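Local atomic coordinates of MexT protein (Pseudomonas aeruginosa, PDB entry 6L33), a protein that probably binds DNA and activates transcription as a LysR-type regulator of an efflux pump, the present chain being its regulatory domain. Residues 96-109 with 126-140. Residues are numbered along the deposited sequence; the frame is centred on the assembly and turned at random.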
loop_
_atom_site.group_PDB
_atom_site.type_symbol
_atom_site.label_atom_id
_atom_site.label_comp_id
_atom_site.label_asym_id
_atom_site.label_seq_id
_atom_site.Cartn_x
_atom_site.Cartn_y
_atom_site.Cartn_z
ATOM N N LEU B 96 0.505 -13.073 28.273
ATOM C CA LEU B 96 -0.066 -13.982 27.286
ATOM C C LEU B 96 -1.586 -14.011 27.385
ATOM O O LEU B 96 -2.280 -14.022 26.363
ATOM C CB LEU B 96 0.517 -15.384 27.465
ATOM C CG LEU B 96 -0.011 -16.463 26.517
ATOM C CD1 LEU B 96 0.216 -16.073 25.060
ATOM C CD2 LEU B 96 0.639 -17.799 26.828
ATOM N N ASP B 97 -2.120 -14.004 28.611
ATOM C CA ASP B 97 -3.569 -13.985 28.798
ATOM C C ASP B 97 -4.183 -12.718 28.213
ATOM O O ASP B 97 -5.199 -12.777 27.512
ATOM C CB ASP B 97 -3.915 -14.104 30.285
ATOM C CG ASP B 97 -3.849 -15.530 30.790
ATOM O OD1 ASP B 97 -3.970 -16.463 29.970
ATOM O OD2 ASP B 97 -3.685 -15.715 32.014
ATOM N N ASP B 98 -3.589 -11.556 28.511
ATOM C CA ASP B 98 -4.056 -10.310 27.910
ATOM C C ASP B 98 -4.035 -10.395 26.391
ATOM O O ASP B 98 -4.984 -9.971 25.720
ATOM C CB ASP B 98 -3.190 -9.131 28.361
ATOM C CG ASP B 98 -3.195 -8.926 29.862
ATOM O OD1 ASP B 98 -4.143 -9.382 30.533
ATOM O OD2 ASP B 98 -2.244 -8.290 30.367
ATOM N N TYR B 99 -2.951 -10.937 25.836
ATOM C CA TYR B 99 -2.794 -11.005 24.388
ATOM C C TYR B 99 -3.906 -11.828 23.755
ATOM O O TYR B 99 -4.527 -11.409 22.770
ATOM C CB TYR B 99 -1.422 -11.594 24.058
ATOM C CG TYR B 99 -1.076 -11.603 22.592
ATOM C CD1 TYR B 99 -0.435 -10.520 22.006
ATOM C CD2 TYR B 99 -1.378 -12.699 21.794
ATOM C CE1 TYR B 99 -0.110 -10.527 20.665
ATOM C CE2 TYR B 99 -1.060 -12.712 20.452
ATOM C CZ TYR B 99 -0.426 -11.624 19.893
ATOM O OH TYR B 99 -0.102 -11.639 18.556
ATOM N N CYS B 100 -4.181 -13.005 24.320
ATOM C CA CYS B 100 -5.176 -13.905 23.753
ATOM C C CYS B 100 -6.597 -13.383 23.915
ATOM O O CYS B 100 -7.490 -13.824 23.184
ATOM C CB CYS B 100 -5.048 -15.281 24.407
ATOM S SG CYS B 100 -3.691 -16.269 23.742
ATOM N N ALA B 101 -6.829 -12.465 24.856
ATOM C CA ALA B 101 -8.170 -11.956 25.110
ATOM C C ALA B 101 -8.503 -10.708 24.304
ATOM O O ALA B 101 -9.687 -10.408 24.113
ATOM C CB ALA B 101 -8.346 -11.649 26.601
ATOM N N ARG B 102 -7.514 -9.985 23.834
ATOM C CA ARG B 102 -7.811 -8.758 23.116
ATOM C C ARG B 102 -8.000 -9.041 21.630
ATOM O O ARG B 102 -7.605 -10.100 21.136
ATOM C CB ARG B 102 -6.694 -7.745 23.352
ATOM C CG ARG B 102 -6.804 -7.115 24.735
ATOM C CD ARG B 102 -5.645 -6.209 25.076
ATOM N NE ARG B 102 -5.571 -5.055 24.189
ATOM C CZ ARG B 102 -4.970 -3.914 24.507
ATOM N NH1 ARG B 102 -4.945 -2.915 23.638
ATOM N NH2 ARG B 102 -4.401 -3.771 25.698
ATOM N N PRO B 103 -8.652 -8.139 20.899
ATOM C CA PRO B 103 -8.804 -8.333 19.453
ATOM C C PRO B 103 -7.542 -7.940 18.706
ATOM O O PRO B 103 -6.751 -7.108 19.156
ATOM C CB PRO B 103 -9.971 -7.406 19.096
ATOM C CG PRO B 103 -9.869 -6.304 20.095
ATOM C CD PRO B 103 -9.388 -6.950 21.372
ATOM N N HIS B 104 -7.363 -8.549 17.539
ATOM C CA HIS B 104 -6.107 -8.441 16.815
ATOM C C HIS B 104 -6.317 -7.935 15.397
ATOM O O HIS B 104 -7.329 -8.223 14.753
ATOM C CB HIS B 104 -5.386 -9.789 16.782
ATOM C CG HIS B 104 -4.967 -10.268 18.133
ATOM N ND1 HIS B 104 -3.680 -10.134 18.605
ATOM C CD2 HIS B 104 -5.674 -10.858 19.126
ATOM C CE1 HIS B 104 -3.608 -10.636 19.825
ATOM N NE2 HIS B 104 -4.804 -11.079 20.166
ATOM N N ALA B 105 -5.340 -7.165 14.928
ATOM C CA ALA B 105 -5.227 -6.772 13.532
ATOM C C ALA B 105 -4.088 -7.564 12.914
ATOM O O ALA B 105 -2.999 -7.648 13.491
ATOM C CB ALA B 105 -4.972 -5.270 13.393
ATOM N N LEU B 106 -4.344 -8.153 11.752
ATOM C CA LEU B 106 -3.386 -9.013 11.075
ATOM C C LEU B 106 -2.969 -8.368 9.763
ATOM O O LEU B 106 -3.824 -7.965 8.969
ATOM C CB LEU B 106 -3.991 -10.395 10.819
ATOM C CG LEU B 106 -3.109 -11.440 10.136
ATOM C CD1 LEU B 106 -1.970 -11.851 11.050
ATOM C CD2 LEU B 106 -3.941 -12.650 9.728
ATOM N N VAL B 107 -1.661 -8.259 9.540
ATOM C CA VAL B 107 -1.151 -7.864 8.231
ATOM C C VAL B 107 -1.127 -9.129 7.378
ATOM O O VAL B 107 -0.200 -9.937 7.462
ATOM C CB VAL B 107 0.228 -7.206 8.314
ATOM C CG1 VAL B 107 0.660 -6.719 6.931
ATOM C CG2 VAL B 107 0.203 -6.052 9.303
ATOM N N SER B 108 -2.170 -9.315 6.575
ATOM C CA SER B 108 -2.332 -10.493 5.734
ATOM C C SER B 108 -2.331 -10.039 4.285
ATOM O O SER B 108 -3.154 -9.205 3.893
ATOM C CB SER B 108 -3.628 -11.234 6.075
ATOM O OG SER B 108 -3.931 -12.213 5.098
ATOM N N PHE B 109 -1.410 -10.581 3.497
ATOM C CA PHE B 109 -1.213 -10.132 2.128
ATOM C C PHE B 109 -2.133 -10.824 1.133
ATOM O O PHE B 109 -2.139 -10.453 -0.047
ATOM C CB PHE B 109 0.253 -10.330 1.733
ATOM C CG PHE B 109 1.215 -9.649 2.669
ATOM C CD1 PHE B 109 1.284 -8.267 2.722
ATOM C CD2 PHE B 109 2.024 -10.388 3.515
ATOM C CE1 PHE B 109 2.156 -7.634 3.586
ATOM C CE2 PHE B 109 2.901 -9.763 4.381
ATOM C CZ PHE B 109 2.967 -8.383 4.419
ATOM N N ARG B 126 -3.970 -22.553 22.601
ATOM C CA ARG B 126 -4.462 -21.195 22.765
ATOM C C ARG B 126 -4.903 -20.628 21.421
ATOM O O ARG B 126 -4.520 -21.120 20.355
ATOM C CB ARG B 126 -3.391 -20.288 23.384
ATOM C CG ARG B 126 -2.849 -20.771 24.722
ATOM C CD ARG B 126 -3.922 -20.746 25.800
ATOM N NE ARG B 126 -4.208 -19.393 26.267
ATOM C CZ ARG B 126 -3.561 -18.792 27.262
ATOM N NH1 ARG B 126 -2.582 -19.420 27.898
ATOM N NH2 ARG B 126 -3.892 -17.560 27.620
ATOM N N LYS B 127 -5.709 -19.571 21.482
ATOM C CA LYS B 127 -6.200 -18.931 20.272
ATOM C C LYS B 127 -6.465 -17.458 20.550
ATOM O O LYS B 127 -6.422 -16.995 21.693
ATOM C CB LYS B 127 -7.463 -19.624 19.744
ATOM C CG LYS B 127 -8.566 -19.788 20.777
ATOM C CD LYS B 127 -9.704 -20.638 20.228
ATOM C CE LYS B 127 -10.826 -20.792 21.244
ATOM N NZ LYS B 127 -11.482 -19.491 21.556
ATOM N N ARG B 128 -6.740 -16.725 19.474
ATOM C CA ARG B 128 -7.017 -15.300 19.533
ATOM C C ARG B 128 -8.072 -14.974 18.487
ATOM O O ARG B 128 -8.326 -15.759 17.569
ATOM C CB ARG B 128 -5.748 -14.471 19.289
ATOM C CG ARG B 128 -5.201 -14.635 17.879
ATOM C CD ARG B 128 -4.004 -13.743 17.597
ATOM N NE ARG B 128 -3.600 -13.836 16.195
ATOM C CZ ARG B 128 -2.770 -12.990 15.593
ATOM N NH1 ARG B 128 -2.241 -11.978 16.268
ATOM N NH2 ARG B 128 -2.466 -13.158 14.313
ATOM N N LYS B 129 -8.689 -13.804 18.629
ATOM C CA LYS B 129 -9.710 -13.345 17.695
ATOM C C LYS B 129 -9.139 -12.215 16.851
ATOM O O LYS B 129 -8.762 -11.165 17.382
ATOM C CB LYS B 129 -10.972 -12.891 18.432
ATOM C CG LYS B 129 -12.126 -12.502 17.509
ATOM C CD LYS B 129 -12.375 -13.561 16.439
ATOM C CE LYS B 129 -13.835 -13.980 16.386
ATOM N NZ LYS B 129 -14.334 -14.069 14.984
ATOM N N VAL B 130 -9.069 -12.436 15.545
ATOM C CA VAL B 130 -8.673 -11.400 14.600
ATOM C C VAL B 130 -9.932 -10.704 14.107
ATOM O O VAL B 130 -10.878 -11.361 13.657
ATOM C CB VAL B 130 -7.873 -11.997 13.430
ATOM C CG1 VAL B 130 -7.561 -10.922 12.388
ATOM C CG2 VAL B 130 -6.597 -12.650 13.940
ATOM N N VAL B 131 -9.960 -9.376 14.213
ATOM C CA VAL B 131 -11.104 -8.585 13.768
ATOM C C VAL B 131 -10.812 -7.791 12.511
ATOM O O VAL B 131 -11.750 -7.233 11.917
ATOM C CB VAL B 131 -11.603 -7.634 14.875
ATOM C CG1 VAL B 131 -12.052 -8.418 16.098
ATOM C CG2 VAL B 131 -10.514 -6.626 15.234
ATOM N N LEU B 132 -9.555 -7.715 12.085
ATOM C CA LEU B 132 -9.175 -6.860 10.972
ATOM C C LEU B 132 -7.967 -7.461 10.276
ATOM O O LEU B 132 -6.973 -7.796 10.926
ATOM C CB LEU B 132 -8.856 -5.443 11.455
ATOM C CG LEU B 132 -8.543 -4.427 10.358
ATOM C CD1 LEU B 132 -9.811 -4.065 9.602
ATOM C CD2 LEU B 132 -7.885 -3.189 10.948
ATOM N N ALA B 133 -8.061 -7.601 8.960
ATOM C CA ALA B 133 -6.940 -8.020 8.132
ATOM C C ALA B 133 -6.661 -6.912 7.130
ATOM O O ALA B 133 -7.550 -6.530 6.363
ATOM C CB ALA B 133 -7.234 -9.342 7.422
ATOM N N VAL B 134 -5.443 -6.386 7.153
ATOM C CA VAL B 134 -5.056 -5.314 6.239
ATOM C C VAL B 134 -3.915 -5.814 5.362
ATOM O O VAL B 134 -3.144 -6.685 5.790
ATOM C CB VAL B 134 -4.668 -4.040 7.006
ATOM C CG1 VAL B 134 -5.857 -3.536 7.817
ATOM C CG2 VAL B 134 -3.475 -4.304 7.903
ATOM N N PRO B 135 -3.770 -5.305 4.139
ATOM C CA PRO B 135 -2.738 -5.813 3.223
ATOM C C PRO B 135 -1.388 -5.113 3.302
ATOM O O PRO B 135 -0.522 -5.402 2.470
ATOM C CB PRO B 135 -3.382 -5.570 1.851
ATOM C CG PRO B 135 -4.201 -4.331 2.050
ATOM C CD PRO B 135 -4.670 -4.338 3.484
ATOM N N GLN B 136 -1.173 -4.217 4.263
ATOM C CA GLN B 136 0.080 -3.478 4.338
ATOM C C GLN B 136 0.330 -3.043 5.774
ATOM O O GLN B 136 -0.543 -3.140 6.640
ATOM C CB GLN B 136 0.066 -2.257 3.418
ATOM C CG GLN B 136 -0.852 -1.152 3.901
ATOM C CD GLN B 136 -1.157 -0.139 2.820
ATOM O OE1 GLN B 136 -1.026 -0.427 1.632
ATOM N NE2 GLN B 136 -1.567 1.056 3.228
ATOM N N PHE B 137 1.540 -2.536 6.007
ATOM C CA PHE B 137 1.959 -2.076 7.324
ATOM C C PHE B 137 1.607 -0.612 7.567
ATOM O O PHE B 137 1.059 -0.277 8.621
ATOM C CB PHE B 137 3.466 -2.290 7.497
ATOM C CG PHE B 137 3.853 -3.729 7.649
ATOM C CD1 PHE B 137 3.504 -4.435 8.788
ATOM C CD2 PHE B 137 4.556 -4.383 6.649
ATOM C CE1 PHE B 137 3.853 -5.765 8.934
ATOM C CE2 PHE B 137 4.910 -5.715 6.790
ATOM C CZ PHE B 137 4.556 -6.406 7.935
ATOM N N ASN B 138 1.909 0.268 6.613
ATOM C CA ASN B 138 1.712 1.693 6.838
ATOM C C ASN B 138 0.230 2.023 6.987
ATOM O O ASN B 138 -0.638 1.391 6.379
ATOM C CB ASN B 138 2.326 2.514 5.702
ATOM C CG ASN B 138 1.812 2.112 4.332
ATOM O OD1 ASN B 138 0.640 2.304 4.012
ATOM N ND2 ASN B 138 2.697 1.565 3.507
ATOM N N GLY B 139 -0.051 3.027 7.820
ATOM C CA GLY B 139 -1.410 3.395 8.157
ATOM C C GLY B 139 -2.032 2.586 9.273
ATOM O O GLY B 139 -3.140 2.919 9.714
ATOM N N LEU B 140 -1.353 1.541 9.752
ATOM C CA LEU B 140 -1.920 0.678 10.783
ATOM C C LEU B 140 -2.199 1.436 12.075
ATOM O O LEU B 140 -3.153 1.108 12.791
ATOM C CB LEU B 140 -0.974 -0.494 11.044
ATOM C CG LEU B 140 -1.534 -1.746 11.715
ATOM C CD1 LEU B 140 -2.771 -2.232 10.987
ATOM C CD2 LEU B 140 -0.464 -2.830 11.747
HETATM O O HOH W 1 -8.657 -12.519 21.250
#
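H104 pairs with V130 in a parallel ladder of strands 103-107 and 129-134, a worked example of how such a ladder accommodates a bulge. H104 binds K129 O through its N and V131 N through its O (2.9 Å). The next donor, L106 N, skips V131 O for L132 O (2.8 Å), so V131 is the extra residue of the beta bulge and A105 pairs with L132. Beyond the slip V134 N reaches L106 O, and S108 N continues the ladder to V134 O. At the opposite end a water accepts from K129 N and donates to C100 O and R102 O, tying the helix end to K129.

Charge and ring contacts centre on two arginines. R128 CD sits over the centre of one face of the H104 ring, 3.6 Å from the centroid and 6° off the normal, in a CH-pi contact. H104 NE2 also donates in the ring plane to Y99 O (2.6 Å), and the two contacts together would limit rotation of the ring. R128 NE forms a salt bridge with D118. R126, bent at chi2 and chi3, forms a salt bridge through NH2 to D97 OD1 (2.6 Å), while L96 CG covers one guanidinium face.

Apolar contacts close the far end. With V107 CG1 anti to the backbone N (chi1 -176°), that methyl makes a CH-pi contact over the F137 face, offset toward its rim, and V107 CG2 meets F137 CE1 (3.7 Å). F109 CZ approaches F137 CE2.

The pair belongs to a beta-alpha-beta unit of the periplasmic-binding-protein-like regulatory domain: helix 116-123 connects the strands, strand 150-154 flanks 103-107, and L132 and A133 pair with a strand of the second subunit, extending the sheet across the dimer.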